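Local atomic coordinates of NADH oxidoreductase (Mesorhizobium loti, PDB entry 3PI7), a protein that probably binds NADPH and acts as a reductase that oxidises this nicotinamide cofactor, possibly with a quinone as electron acceptor. Residues Thr24-Ala29 against Phe68-Tyr73; Leu151-Met156 against Lys179-Leu184; Phe168-Gly173 against Pro192-Arg197; Phe237-Thr242 against Ala257-Tyr262; Ala248-Met253 against Lys283-Phe288. One frame throughout, in Å; residues are numbered along the deposited sequence.

Contact 1 of 5, residues Thr24-Ala29 against Phe68-Tyr73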
# COMPACT_ATOMS: atom_id res chain seq x y z
N THR A 24 1.19 15.29 -21.95
CA THR A 24 1.80 16.42 -21.27
C THR A 24 0.97 16.77 -20.01
O THR A 24 0.31 17.81 -20.02
CB THR A 24 1.97 17.62 -22.23
OG1 THR A 24 0.72 17.90 -22.88
CG2 THR A 24 3.07 17.41 -23.27
N PRO A 25 0.99 15.96 -18.92
CA PRO A 25 0.15 16.30 -17.75
C PRO A 25 0.56 17.62 -17.12
O PRO A 25 1.74 17.96 -17.15
CB PRO A 25 0.32 15.10 -16.81
CG PRO A 25 1.57 14.45 -17.24
CD PRO A 25 1.69 14.68 -18.72
N SER A 26 -0.41 18.38 -16.59
CA SER A 26 -0.13 19.71 -16.05
C SER A 26 -0.76 19.97 -14.68
O SER A 26 -1.20 21.09 -14.42
CB SER A 26 -0.57 20.78 -17.03
OG SER A 26 -1.94 20.66 -17.34
N GLY A 27 -0.73 18.98 -13.81
CA GLY A 27 -1.27 19.12 -12.46
C GLY A 27 -2.78 19.21 -12.39
O GLY A 27 -3.47 18.94 -13.38
N SER A 28 -3.29 19.64 -11.24
CA SER A 28 -4.72 19.67 -10.96
C SER A 28 -5.39 21.04 -11.07
O SER A 28 -6.62 21.08 -11.08
CB SER A 28 -4.94 19.09 -9.57
OG SER A 28 -4.28 19.89 -8.60
N ALA A 29 -4.63 22.14 -11.14
CA ALA A 29 -5.19 23.48 -11.28
C ALA A 29 -5.77 23.67 -12.67
O ALA A 29 -5.20 23.20 -13.66
CB ALA A 29 -4.11 24.53 -11.02
N PHE A 68 -10.34 14.80 -15.65
CA PHE A 68 -10.77 14.13 -16.86
C PHE A 68 -10.57 14.98 -18.12
O PHE A 68 -10.08 14.44 -19.11
CB PHE A 68 -12.23 13.69 -16.72
CG PHE A 68 -12.79 13.12 -18.00
CD1 PHE A 68 -12.41 11.85 -18.42
CD2 PHE A 68 -13.69 13.85 -18.78
CE1 PHE A 68 -12.95 11.30 -19.59
CE2 PHE A 68 -14.21 13.30 -19.96
CZ PHE A 68 -13.82 12.04 -20.37
N ILE A 69 -10.96 16.26 -18.11
CA ILE A 69 -10.86 17.09 -19.33
C ILE A 69 -9.36 17.32 -19.70
O ILE A 69 -9.01 17.44 -20.89
CB ILE A 69 -11.66 18.42 -19.21
CG1 ILE A 69 -11.05 19.40 -18.18
CG2 ILE A 69 -13.12 18.10 -18.86
CD1 ILE A 69 -11.70 20.76 -18.10
N LYS A 70 -8.50 17.27 -18.69
CA LYS A 70 -7.06 17.42 -18.86
C LYS A 70 -6.41 16.13 -19.34
O LYS A 70 -5.22 16.15 -19.61
CB LYS A 70 -6.43 17.86 -17.54
CG LYS A 70 -6.74 19.33 -17.22
CD LYS A 70 -6.30 19.69 -15.80
CE LYS A 70 -5.58 21.01 -15.80
NZ LYS A 70 -4.11 20.84 -15.93
N GLY A 71 -7.18 15.05 -19.46
CA GLY A 71 -6.68 13.73 -19.87
C GLY A 71 -5.84 13.06 -18.78
O GLY A 71 -4.98 12.22 -19.07
N GLN A 72 -6.08 13.45 -17.53
CA GLN A 72 -5.35 13.05 -16.34
C GLN A 72 -6.19 12.19 -15.38
O GLN A 72 -5.80 11.98 -14.22
CB GLN A 72 -4.84 14.30 -15.62
CG GLN A 72 -3.75 14.97 -16.45
CD GLN A 72 -3.34 16.35 -16.01
OE1 GLN A 72 -2.74 17.09 -16.76
NE2 GLN A 72 -3.67 16.74 -14.80
N TYR A 73 -7.33 11.69 -15.85
CA TYR A 73 -8.20 10.86 -15.03
C TYR A 73 -8.07 9.38 -15.45
O TYR A 73 -7.36 9.07 -16.39
CB TYR A 73 -9.66 11.37 -15.17
CG TYR A 73 -10.60 10.79 -14.14
CD1 TYR A 73 -10.45 11.08 -12.79
CD2 TYR A 73 -11.71 10.03 -14.53
CE1 TYR A 73 -11.33 10.56 -11.84
CE2 TYR A 73 -12.59 9.50 -13.59
CZ TYR A 73 -12.41 9.79 -12.24
OH TYR A 73 -13.25 9.27 -11.29

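Contact 2 of 5, residues Leu151-Met156 against Lys179-Leu184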
# COMPACT_ATOMS: atom_id res chain seq x y z
N LEU A 151 -21.94 9.91 -2.05
CA LEU A 151 -21.73 8.46 -1.97
C LEU A 151 -20.30 8.14 -1.65
O LEU A 151 -20.08 7.18 -0.94
CB LEU A 151 -22.18 7.74 -3.25
CG LEU A 151 -23.68 7.90 -3.54
CD1 LEU A 151 -24.04 7.22 -4.82
CD2 LEU A 151 -24.55 7.34 -2.37
N THR A 152 -19.34 8.96 -2.12
CA THR A 152 -17.94 8.75 -1.74
C THR A 152 -17.79 9.00 -0.24
O THR A 152 -17.04 8.26 0.42
CB THR A 152 -17.01 9.69 -2.53
OG1 THR A 152 -17.26 9.50 -3.92
CG2 THR A 152 -15.53 9.45 -2.24
N ALA A 153 -18.49 10.02 0.29
CA ALA A 153 -18.39 10.32 1.73
C ALA A 153 -18.92 9.17 2.55
O ALA A 153 -18.31 8.81 3.55
CB ALA A 153 -19.14 11.60 2.09
N ILE A 154 -20.06 8.63 2.16
CA ILE A 154 -20.63 7.51 2.90
C ILE A 154 -19.70 6.33 2.84
O ILE A 154 -19.38 5.74 3.86
CB ILE A 154 -22.05 7.18 2.38
CG1 ILE A 154 -23.01 8.34 2.77
CG2 ILE A 154 -22.56 5.80 2.93
CD1 ILE A 154 -24.36 8.34 1.99
N ALA A 155 -19.26 5.98 1.63
CA ALA A 155 -18.43 4.79 1.47
C ALA A 155 -17.10 4.91 2.22
O ALA A 155 -16.69 3.96 2.87
CB ALA A 155 -18.19 4.54 -0.00
N MSE A 156 -16.44 6.07 2.16
CA MSE A 156 -15.15 6.23 2.81
C MSE A 156 -15.31 6.43 4.31
O MSE A 156 -14.50 5.91 5.07
CB MSE A 156 -14.35 7.37 2.17
CG MSE A 156 -13.91 7.00 0.74
SE MSE A 156 -12.40 8.07 0.06
CE MSE A 156 -13.12 9.64 0.73
N LYS A 179 -15.66 18.13 3.65
CA LYS A 179 -16.66 18.76 4.48
C LYS A 179 -17.84 17.83 4.75
O LYS A 179 -18.34 17.82 5.86
CB LYS A 179 -17.12 20.10 3.89
CG LYS A 179 -15.96 21.11 3.86
CD LYS A 179 -16.41 22.56 3.66
CE LYS A 179 -16.84 22.87 2.25
NZ LYS A 179 -17.02 24.34 2.08
N LEU A 180 -18.28 17.02 3.76
CA LEU A 180 -19.35 16.05 4.02
C LEU A 180 -18.90 14.99 5.05
O LEU A 180 -19.67 14.60 5.93
CB LEU A 180 -19.78 15.35 2.72
CG LEU A 180 -20.54 16.18 1.68
CD1 LEU A 180 -20.73 15.38 0.44
CD2 LEU A 180 -21.86 16.67 2.22
N ILE A 181 -17.66 14.50 4.91
CA ILE A 181 -17.13 13.48 5.82
C ILE A 181 -16.99 14.06 7.22
O ILE A 181 -17.33 13.39 8.18
CB ILE A 181 -15.81 12.86 5.30
CG1 ILE A 181 -16.11 12.14 3.97
CG2 ILE A 181 -15.20 11.85 6.34
CD1 ILE A 181 -14.90 11.58 3.23
N ILE A 182 -16.51 15.31 7.32
CA ILE A 182 -16.36 15.98 8.62
C ILE A 182 -17.74 16.00 9.34
O ILE A 182 -17.80 15.64 10.52
CB ILE A 182 -15.73 17.40 8.49
CG1 ILE A 182 -14.24 17.30 8.10
CG2 ILE A 182 -15.85 18.15 9.84
CD1 ILE A 182 -13.59 18.60 7.59
N GLY A 183 -18.80 16.35 8.61
CA GLY A 183 -20.18 16.36 9.12
C GLY A 183 -20.63 15.02 9.66
O GLY A 183 -21.12 14.94 10.79
N LEU A 184 -20.41 13.95 8.89
CA LEU A 184 -20.69 12.56 9.30
C LEU A 184 -19.92 12.20 10.56
O LEU A 184 -20.45 11.54 11.46
CB LEU A 184 -20.29 11.57 8.19
CG LEU A 184 -21.14 11.55 6.93
CD1 LEU A 184 -20.51 10.65 5.86
CD2 LEU A 184 -22.58 11.06 7.23

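Contact 3 of 5, residues Phe168-Gly173 against Pro192-Arg197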
# COMPACT_ATOMS: atom_id res chain seq x y z
N PHE A 168 -9.11 10.27 12.48
CA PHE A 168 -8.73 9.86 11.13
C PHE A 168 -8.20 11.10 10.42
O PHE A 168 -8.38 12.21 10.92
CB PHE A 168 -9.89 9.18 10.40
CG PHE A 168 -11.03 10.09 10.07
CD1 PHE A 168 -11.96 10.45 11.05
CD2 PHE A 168 -11.14 10.66 8.80
CE1 PHE A 168 -13.04 11.27 10.72
CE2 PHE A 168 -12.21 11.50 8.48
CZ PHE A 168 -13.12 11.85 9.47
N VAL A 169 -7.46 10.90 9.35
CA VAL A 169 -6.79 12.03 8.68
C VAL A 169 -7.30 12.21 7.27
O VAL A 169 -7.54 11.23 6.56
CB VAL A 169 -5.23 11.85 8.70
CG1 VAL A 169 -4.50 13.08 8.14
CG2 VAL A 169 -4.72 11.53 10.09
N MSE A 170 -7.34 13.48 6.83
CA MSE A 170 -7.72 13.80 5.45
C MSE A 170 -6.90 14.95 4.94
O MSE A 170 -6.77 15.95 5.62
CB MSE A 170 -9.20 14.17 5.34
CG MSE A 170 -10.10 12.98 5.56
SE MSE A 170 -11.92 13.37 5.16
CE MSE A 170 -12.27 14.61 6.61
N THR A 171 -6.34 14.80 3.73
CA THR A 171 -5.72 15.95 3.05
C THR A 171 -6.82 16.67 2.25
O THR A 171 -7.90 16.11 2.02
CB THR A 171 -4.59 15.53 2.15
OG1 THR A 171 -4.99 14.42 1.37
CG2 THR A 171 -3.34 15.23 2.90
N ALA A 172 -6.55 17.92 1.79
CA ALA A 172 -7.52 18.76 1.05
C ALA A 172 -8.75 18.94 1.91
O ALA A 172 -9.88 18.69 1.47
CB ALA A 172 -7.89 18.12 -0.30
N GLY A 173 -8.52 19.30 3.16
CA GLY A 173 -9.57 19.46 4.16
C GLY A 173 -10.73 20.37 3.78
O GLY A 173 -11.85 20.14 4.21
N PRO A 192 -11.91 14.30 13.01
CA PRO A 192 -11.15 14.49 11.78
C PRO A 192 -9.91 15.33 11.99
O PRO A 192 -9.95 16.34 12.68
CB PRO A 192 -12.14 15.21 10.84
CG PRO A 192 -13.48 15.00 11.46
CD PRO A 192 -13.24 14.93 12.93
N ILE A 193 -8.82 14.93 11.34
CA ILE A 193 -7.57 15.68 11.34
C ILE A 193 -7.42 16.07 9.91
O ILE A 193 -7.26 15.18 9.07
CB ILE A 193 -6.40 14.81 11.86
CG1 ILE A 193 -6.60 14.39 13.33
CG2 ILE A 193 -5.03 15.50 11.63
CD1 ILE A 193 -5.77 13.08 13.67
N VAL A 194 -7.47 17.37 9.59
CA VAL A 194 -7.41 17.72 8.18
C VAL A 194 -6.33 18.73 7.92
O VAL A 194 -5.99 19.51 8.80
CB VAL A 194 -8.78 18.20 7.62
CG1 VAL A 194 -9.89 17.18 7.90
CG2 VAL A 194 -9.17 19.58 8.14
N THR A 195 -5.79 18.72 6.71
CA THR A 195 -4.78 19.70 6.32
C THR A 195 -5.37 20.69 5.31
O THR A 195 -6.17 20.30 4.44
CB THR A 195 -3.52 19.03 5.76
OG1 THR A 195 -3.88 18.45 4.51
CG2 THR A 195 -2.91 17.98 6.72
N VAL A 196 -4.96 21.95 5.42
CA VAL A 196 -5.33 23.05 4.51
C VAL A 196 -4.08 23.81 4.05
O VAL A 196 -3.02 23.62 4.63
CB VAL A 196 -6.35 24.02 5.16
CG1 VAL A 196 -7.65 23.31 5.48
CG2 VAL A 196 -5.78 24.69 6.40
N ARG A 197 -4.23 24.73 3.08
CA ARG A 197 -3.15 25.60 2.58
C ARG A 197 -3.38 27.06 3.00
O ARG A 197 -2.50 27.90 2.79
CB ARG A 197 -3.06 25.52 1.04
CG ARG A 197 -2.61 24.15 0.54
CD ARG A 197 -2.65 24.03 -0.97
O HOH W 1 -4.14 19.54 1.84

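Contact 4 of 5, residues Phe237-Thr242 against Ala257-Tyr262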
# COMPACT_ATOMS: atom_id res chain seq x y z
N PHE A 237 -6.15 7.18 6.77
CA PHE A 237 -5.77 8.43 6.13
C PHE A 237 -6.39 8.43 4.75
O PHE A 237 -6.01 7.62 3.90
CB PHE A 237 -4.23 8.54 6.10
CG PHE A 237 -3.63 9.61 5.21
CD1 PHE A 237 -4.29 10.82 5.00
CD2 PHE A 237 -2.40 9.41 4.60
CE1 PHE A 237 -3.74 11.80 4.17
CE2 PHE A 237 -1.82 10.41 3.81
CZ PHE A 237 -2.48 11.61 3.62
N LEU A 238 -7.35 9.35 4.53
CA LEU A 238 -8.04 9.50 3.24
C LEU A 238 -7.32 10.61 2.52
O LEU A 238 -7.33 11.76 2.96
CB LEU A 238 -9.55 9.80 3.44
CG LEU A 238 -10.32 8.79 4.31
CD1 LEU A 238 -11.80 9.21 4.48
CD2 LEU A 238 -10.25 7.40 3.70
N ASP A 239 -6.64 10.25 1.44
CA ASP A 239 -5.77 11.20 0.77
C ASP A 239 -6.21 11.56 -0.65
O ASP A 239 -6.19 10.70 -1.54
CB ASP A 239 -4.36 10.59 0.75
CG ASP A 239 -3.30 11.44 0.07
OD1 ASP A 239 -3.41 12.69 0.10
OD2 ASP A 239 -2.33 10.85 -0.46
N ALA A 240 -6.49 12.85 -0.88
CA ALA A 240 -6.85 13.37 -2.20
C ALA A 240 -5.65 14.03 -2.91
O ALA A 240 -5.79 14.46 -4.07
CB ALA A 240 -7.97 14.42 -2.05
N VAL A 241 -4.52 14.20 -2.20
CA VAL A 241 -3.43 15.04 -2.66
C VAL A 241 -2.22 14.25 -3.13
O VAL A 241 -1.70 14.54 -4.21
CB VAL A 241 -3.06 16.06 -1.54
CG1 VAL A 241 -1.87 16.93 -1.90
CG2 VAL A 241 -4.26 16.96 -1.19
N THR A 242 -1.77 13.26 -2.32
CA THR A 242 -0.55 12.49 -2.56
C THR A 242 0.62 13.47 -2.46
O THR A 242 0.52 14.45 -1.72
CB THR A 242 -0.57 11.61 -3.84
OG1 THR A 242 -0.28 12.40 -4.99
CG2 THR A 242 -1.88 10.85 -4.00
N ALA A 257 -1.51 1.98 10.19
CA ALA A 257 -2.08 3.04 9.39
C ALA A 257 -2.33 2.58 7.97
O ALA A 257 -1.56 1.80 7.42
CB ALA A 257 -1.15 4.22 9.36
N ARG A 258 -3.47 3.03 7.43
CA ARG A 258 -3.88 2.74 6.05
C ARG A 258 -3.94 4.06 5.29
O ARG A 258 -4.71 4.97 5.66
CB ARG A 258 -5.23 2.04 6.01
CG ARG A 258 -5.20 0.63 6.59
CD ARG A 258 -6.60 0.11 6.77
NE ARG A 258 -7.35 0.03 5.52
CZ ARG A 258 -8.67 -0.16 5.46
NH1 ARG A 258 -9.38 -0.26 6.58
NH2 ARG A 258 -9.28 -0.23 4.29
N TRP A 259 -3.12 4.17 4.26
CA TRP A 259 -3.07 5.36 3.40
C TRP A 259 -3.96 5.04 2.24
O TRP A 259 -3.65 4.11 1.48
CB TRP A 259 -1.61 5.58 2.99
CG TRP A 259 -1.29 6.73 2.08
CD1 TRP A 259 -2.14 7.69 1.59
CD2 TRP A 259 0.02 7.08 1.65
NE1 TRP A 259 -1.42 8.60 0.85
CE2 TRP A 259 -0.10 8.22 0.83
CE3 TRP A 259 1.28 6.47 1.79
CZ2 TRP A 259 1.02 8.82 0.22
CZ3 TRP A 259 2.39 7.06 1.19
CH2 TRP A 259 2.26 8.24 0.45
N ILE A 260 -5.13 5.67 2.21
CA ILE A 260 -6.16 5.39 1.20
C ILE A 260 -6.20 6.54 0.22
O ILE A 260 -6.65 7.63 0.55
CB ILE A 260 -7.53 5.14 1.86
CG1 ILE A 260 -7.42 3.99 2.88
CG2 ILE A 260 -8.59 4.83 0.75
CD1 ILE A 260 -8.68 3.64 3.65
N ILE A 261 -5.65 6.30 -0.95
CA ILE A 261 -5.50 7.36 -1.96
C ILE A 261 -6.76 7.38 -2.83
O ILE A 261 -7.11 6.35 -3.39
CB ILE A 261 -4.22 7.09 -2.80
CG1 ILE A 261 -2.98 7.33 -1.91
CG2 ILE A 261 -4.22 8.00 -4.05
CD1 ILE A 261 -1.57 7.04 -2.53
N TYR A 262 -7.41 8.54 -2.96
CA TYR A 262 -8.60 8.60 -3.83
C TYR A 262 -8.52 9.80 -4.81
O TYR A 262 -9.42 10.01 -5.62
CB TYR A 262 -9.86 8.64 -2.98
CG TYR A 262 -10.04 9.94 -2.22
CD1 TYR A 262 -9.54 10.09 -0.93
CD2 TYR A 262 -10.77 10.99 -2.76
CE1 TYR A 262 -9.74 11.26 -0.21
CE2 TYR A 262 -10.92 12.19 -2.08
CZ TYR A 262 -10.43 12.31 -0.79
OH TYR A 262 -10.64 13.45 -0.09
O HOH W 2 -8.91 13.77 1.76

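Contact 5 of 5, residues Ala248-Met253 against Lys283-Phe288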
# COMPACT_ATOMS: atom_id res chain seq x y z
N ALA A 248 4.62 12.70 4.19
CA ALA A 248 4.91 13.16 5.56
C ALA A 248 3.85 12.68 6.52
O ALA A 248 4.18 12.19 7.61
CB ALA A 248 4.99 14.68 5.60
N ILE A 249 2.57 12.79 6.13
CA ILE A 249 1.47 12.36 7.00
C ILE A 249 1.60 10.86 7.26
O ILE A 249 1.61 10.45 8.40
CB ILE A 249 0.12 12.73 6.35
CG1 ILE A 249 -0.09 14.26 6.40
CG2 ILE A 249 -1.04 11.98 7.05
CD1 ILE A 249 -1.26 14.71 5.54
N PHE A 250 1.68 10.05 6.20
CA PHE A 250 1.81 8.62 6.33
C PHE A 250 2.97 8.24 7.24
O PHE A 250 2.82 7.40 8.12
CB PHE A 250 1.99 8.01 4.95
CG PHE A 250 2.09 6.50 4.97
CD1 PHE A 250 1.02 5.72 5.39
CD2 PHE A 250 3.23 5.86 4.49
CE1 PHE A 250 1.08 4.33 5.35
CE2 PHE A 250 3.29 4.46 4.43
CZ PHE A 250 2.21 3.71 4.86
N ASN A 251 4.12 8.87 7.03
CA ASN A 251 5.31 8.61 7.83
C ASN A 251 5.08 8.85 9.33
O ASN A 251 5.59 8.10 10.17
CB ASN A 251 6.43 9.52 7.33
CG ASN A 251 7.77 9.25 7.96
OD1 ASN A 251 8.31 10.07 8.71
ND2 ASN A 251 8.31 8.09 7.70
N ALA A 252 4.30 9.88 9.68
CA ALA A 252 4.05 10.26 11.07
C ALA A 252 2.94 9.44 11.72
O ALA A 252 2.79 9.47 12.95
CB ALA A 252 3.71 11.74 11.16
N MSE A 253 2.15 8.72 10.91
CA MSE A 253 1.04 8.00 11.50
C MSE A 253 1.49 6.78 12.30
O MSE A 253 2.60 6.23 12.09
CB MSE A 253 0.02 7.60 10.43
CG MSE A 253 -0.80 8.76 9.95
SE MSE A 253 -1.77 8.17 8.42
CE MSE A 253 -3.34 7.34 9.38
N LYS A 283 1.85 -1.04 8.21
CA LYS A 283 1.14 0.01 7.47
C LYS A 283 0.77 -0.51 6.08
O LYS A 283 1.39 -1.45 5.59
CB LYS A 283 1.97 1.30 7.37
CG LYS A 283 2.16 2.01 8.70
CD LYS A 283 2.80 3.38 8.51
CE LYS A 283 3.00 4.01 9.87
NZ LYS A 283 3.70 5.34 9.74
N HIS A 284 -0.32 0.04 5.50
CA HIS A 284 -0.82 -0.37 4.19
C HIS A 284 -1.07 0.83 3.34
O HIS A 284 -1.38 1.91 3.85
CB HIS A 284 -2.16 -1.13 4.35
CG HIS A 284 -2.01 -2.57 4.64
ND1 HIS A 284 -1.72 -3.03 5.92
CD2 HIS A 284 -2.10 -3.63 3.80
CE1 HIS A 284 -1.61 -4.35 5.82
NE2 HIS A 284 -1.83 -4.76 4.57
N ILE A 285 -0.99 0.66 2.04
CA ILE A 285 -1.30 1.74 1.10
C ILE A 285 -2.26 1.16 0.08
O ILE A 285 -1.98 0.13 -0.52
CB ILE A 285 -0.04 2.36 0.40
CG1 ILE A 285 1.08 2.65 1.42
CG2 ILE A 285 -0.42 3.63 -0.42
CD1 ILE A 285 2.41 3.11 0.83
N GLU A 286 -3.38 1.84 -0.14
CA GLU A 286 -4.38 1.35 -1.08
C GLU A 286 -5.04 2.52 -1.78
O GLU A 286 -4.71 3.67 -1.50
CB GLU A 286 -5.43 0.52 -0.32
CG GLU A 286 -6.05 1.28 0.82
CD GLU A 286 -6.88 0.45 1.78
OE1 GLU A 286 -8.10 0.31 1.55
OE2 GLU A 286 -6.32 -0.02 2.80
N GLY A 287 -5.98 2.22 -2.67
CA GLY A 287 -6.75 3.25 -3.35
C GLY A 287 -8.23 3.09 -3.09
O GLY A 287 -8.69 2.04 -2.64
N PHE A 288 -8.97 4.13 -3.35
CA PHE A 288 -10.41 4.07 -3.28
C PHE A 288 -10.95 4.69 -4.55
O PHE A 288 -10.55 5.81 -4.87
CB PHE A 288 -10.95 4.81 -2.03
CG PHE A 288 -12.46 4.76 -2.03
CD1 PHE A 288 -13.21 5.72 -2.70
CD2 PHE A 288 -13.13 3.70 -1.41
CE1 PHE A 288 -14.60 5.66 -2.71
CE2 PHE A 288 -14.53 3.64 -1.44
CZ PHE A 288 -15.25 4.60 -2.12

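Contact 1 of 5, residues Thr24-Ala29 against Phe68-Tyr73
The carbonyl oxygen of Gly27 is gripped by two side chains, Lys70 NZ at 3.2 Å and Gln72 NE2 at 2.6 Å, which arrive from opposite faces of the carbonyl plane. The shorter bond comes from an amide lying flat with its target, as Gly27 O sits almost in the plane of the Gln72 carboxamide. The other end of the same amide is used as well: Gln72 OE1 accepts the backbone N-H of Ser26 at 2.7 Å in a fairly straight bond (164° at the hydrogen), the donor standing above the plane of the side-chain carbonyl. One glutamine thus reads a donor and an acceptor on consecutive residues of the loop, and this pairing fixes which way round its amide is turned. Pro25 lies beside the same oxygen, its CA 3.2 Å from Gln72 OE1. The lysine chain is bent at chi3 and chi4 (-94°), the latter placing NZ within reach of Ser26 and Gly27; NZ also lies 2.6 Å from Ser26 OG and makes a weak bond to Ser26 O. Lys70 CE meanwhile passes 3.1 Å from Ala29 O. Glu31 is a long, weak ionic partner of the same ammonium. Between the two gripping residues, Gly71 has positive phi and ends helix 63-69 with two bonds back into its last turn. The arrangement is a surface loop tied by side chains to a helix terminus in the GroES-like part of the chain, a terminus built as a Schellman motif.

Contact 2 of 5, residues Leu151-Met156 against Lys179-Leu184
Helix segments 151-156 and 179-184 cross at -46° with their axes 9.1 Å apart, and the backbones come nearest at Ala153 and Ile181, whose CA atoms are separated by 5.3 Å. The single methyl of Ala153 makes this approach possible. Its CB points at the other helix and settles against Ile181 CG1 at 3.6 Å and Leu180 CB at 3.9 Å. Leu184, one turn beyond Leu180, lays its CD1 branch 3.7 Å from Ala153 O, so the backbone of the first helix is itself part of the packed surface. Nearer the sheet, the chains of Met156, a selenomethionine here, and Ile181 cross at about a right angle. The bend of Met156 at chi3 (-43°) turns its terminal CE toward Ile181 CD1, 3.6 Å away. No hydrogen bond spans the interface: small against branched, it is held by apolar contact alone. Phe157 extends the packing against Ile181 and Leu184, while Leu238, from a strand beneath, touches both Met156 and Ile181. Two neighbouring helices lying together on one face of a parallel sheet, the second being the crossover between strands 167-170 and 191-196, are characteristic of the Rossmann fold.

Contact 3 of 5, residues Phe168-Gly173 against Pro192-Arg197
Phe168 and Pro192 meet at the start of two parallel strands, the proline CA lying over one face of the phenyl ring, 4.2 Å from its centroid, in a CH-pi contact. A chi1 of 68° sets CG of Phe168 between the backbone N and the carbonyl carbon; the ring CZ also meets Pro192 CG at 3.7 Å, and Met170 SE lies at the ring edge, in its plane. On the same face of the sheet Met170, a selenomethionine, and Val194 run side by side in the same direction, with CE and CG1 3.7 Å apart. The reverse face carries Val169 and Ile193, whose chains cross obliquely, CG2 to CD1 at 4.0 Å. Between the two layers of side chains runs regular parallel bonding, such as Met170 N to Ile193 O at 2.8 Å. Just past the first strand Thr171 lies beside Thr195 of the second, the two pointing the same way, although Thr171 OG1 is engaged elsewhere, by Asp239. Gly173 N bonds to Thr195 O at 2.9 Å, and a water joins Ala172 N to Thr195 OG1. Without a side chain, Gly173 can bring its CA to 3.8 Å from Val194 CB. This is the opening strand-turn-helix-strand unit of a Rossmann fold, whose first turn usually receives the dinucleotide and probably does so here.

Contact 4 of 5, residues Phe237-Thr242 against Ala257-Tyr262
Phe237-Asp239 and Arg258-Ile261 pair as parallel neighbours in the Rossmann sheet, joined through helix 243-252 in a beta-alpha-beta crossover. The backbone polar groups are satisfied in staggered fashion, Phe237 N giving to Arg258 O, Ile260 N to Phe237 O, Asp239 N to Ile260 O and Tyr262 N to Asp239 O. The buried carboxylate of Asp239 is more elaborately provided for. Its OD2 takes Trp259 NE1 at 2.8 Å in a nearly straight bond (175°), on the anti side but 34° out of the carboxylate plane, with the oxygen almost in the indole plane. Its OD1 accepts Val241 N and Thr242 N, each at 3.0 Å and from the same face of the carboxylate, the first closing an Asx turn and the second completing an Asx motif; Thr171 OG1 is a further partner. So many donors would be expected to stabilise the ionised carboxylate and to fix its rotation. The indole so tethered stacks offset on Phe237, its five-membered ring 4.7 Å from the phenyl centroid and the planes only 20° apart. Arg258 turns its guanidinium away to a salt bridge with Glu286. On the far face of the sheet Leu238 CD2 meets Ile260 CB at 4.0 Å; past the strand ends Ala240 CB rests 3.5 Å from Tyr262 CZ. A water donates to Leu238 O at 2.8 Å while accepting from Tyr262 OH at 2.6 Å.

Contact 5 of 5, residues Ala248-Met253 against Lys283-Phe288
With CG of Phe250 anti to its backbone N (chi1 -178°) and the Lys283 chain extended beyond a CG beside its own N (chi1 -68°), the two side chains pass in opposite directions. The aliphatic part of the lysine lies over the phenyl face, CD 4.0 Å from the ring centroid in a CH-pi contact, and CB packs 3.5 Å from Phe250 CZ. The side chains of Ile285 and Phe250 cross at about a right angle, bringing CG1 to 3.8 Å from the same CZ. The ammonium, too far above the ring for more than a weak cation-pi attraction, reaches the end of helix 243-252. There Lys283 NZ donates to Phe250 O at 2.8 Å, within the carbonyl plane, and to Met253 O at 2.7 Å, from above the plane. Gln277 OE1 is its third partner, so a buried charge is met by three oxygens. The helix dipole should also favour a positive group here. Ile285 packs against Ile285 of the second subunit, with backbone hydrogen bonds across that interface. This is a helix end whose last carbonyls are bonded by a lysine, beside the edge strand through which Rossmann sheets join in dimeric medium-chain reductases.

In the fold
Contacts 3, 4 and 5 belong to one parallel sheet: the centres of contacts 3 and 4 are about 10 Å apart, those of contacts 4 and 5 about 6 Å. Strands 167-170 and 236-239 are neighbours, and Thr171 OG1 lies 2.7 Å from Asp239 OD1, linking their turns. Contact 2 packs on one face of this sheet through Met156, Ile181 and Ile182; Phe250 of contact 5 meets Trp259 of contact 4 on the other. Contact 1 stands apart, its centre 20 to 25 Å from the rest, with Pro25 about 10 Å from a potassium ion. NADPH would be expected near the C-terminal ends of the strands of contacts 3 and 4.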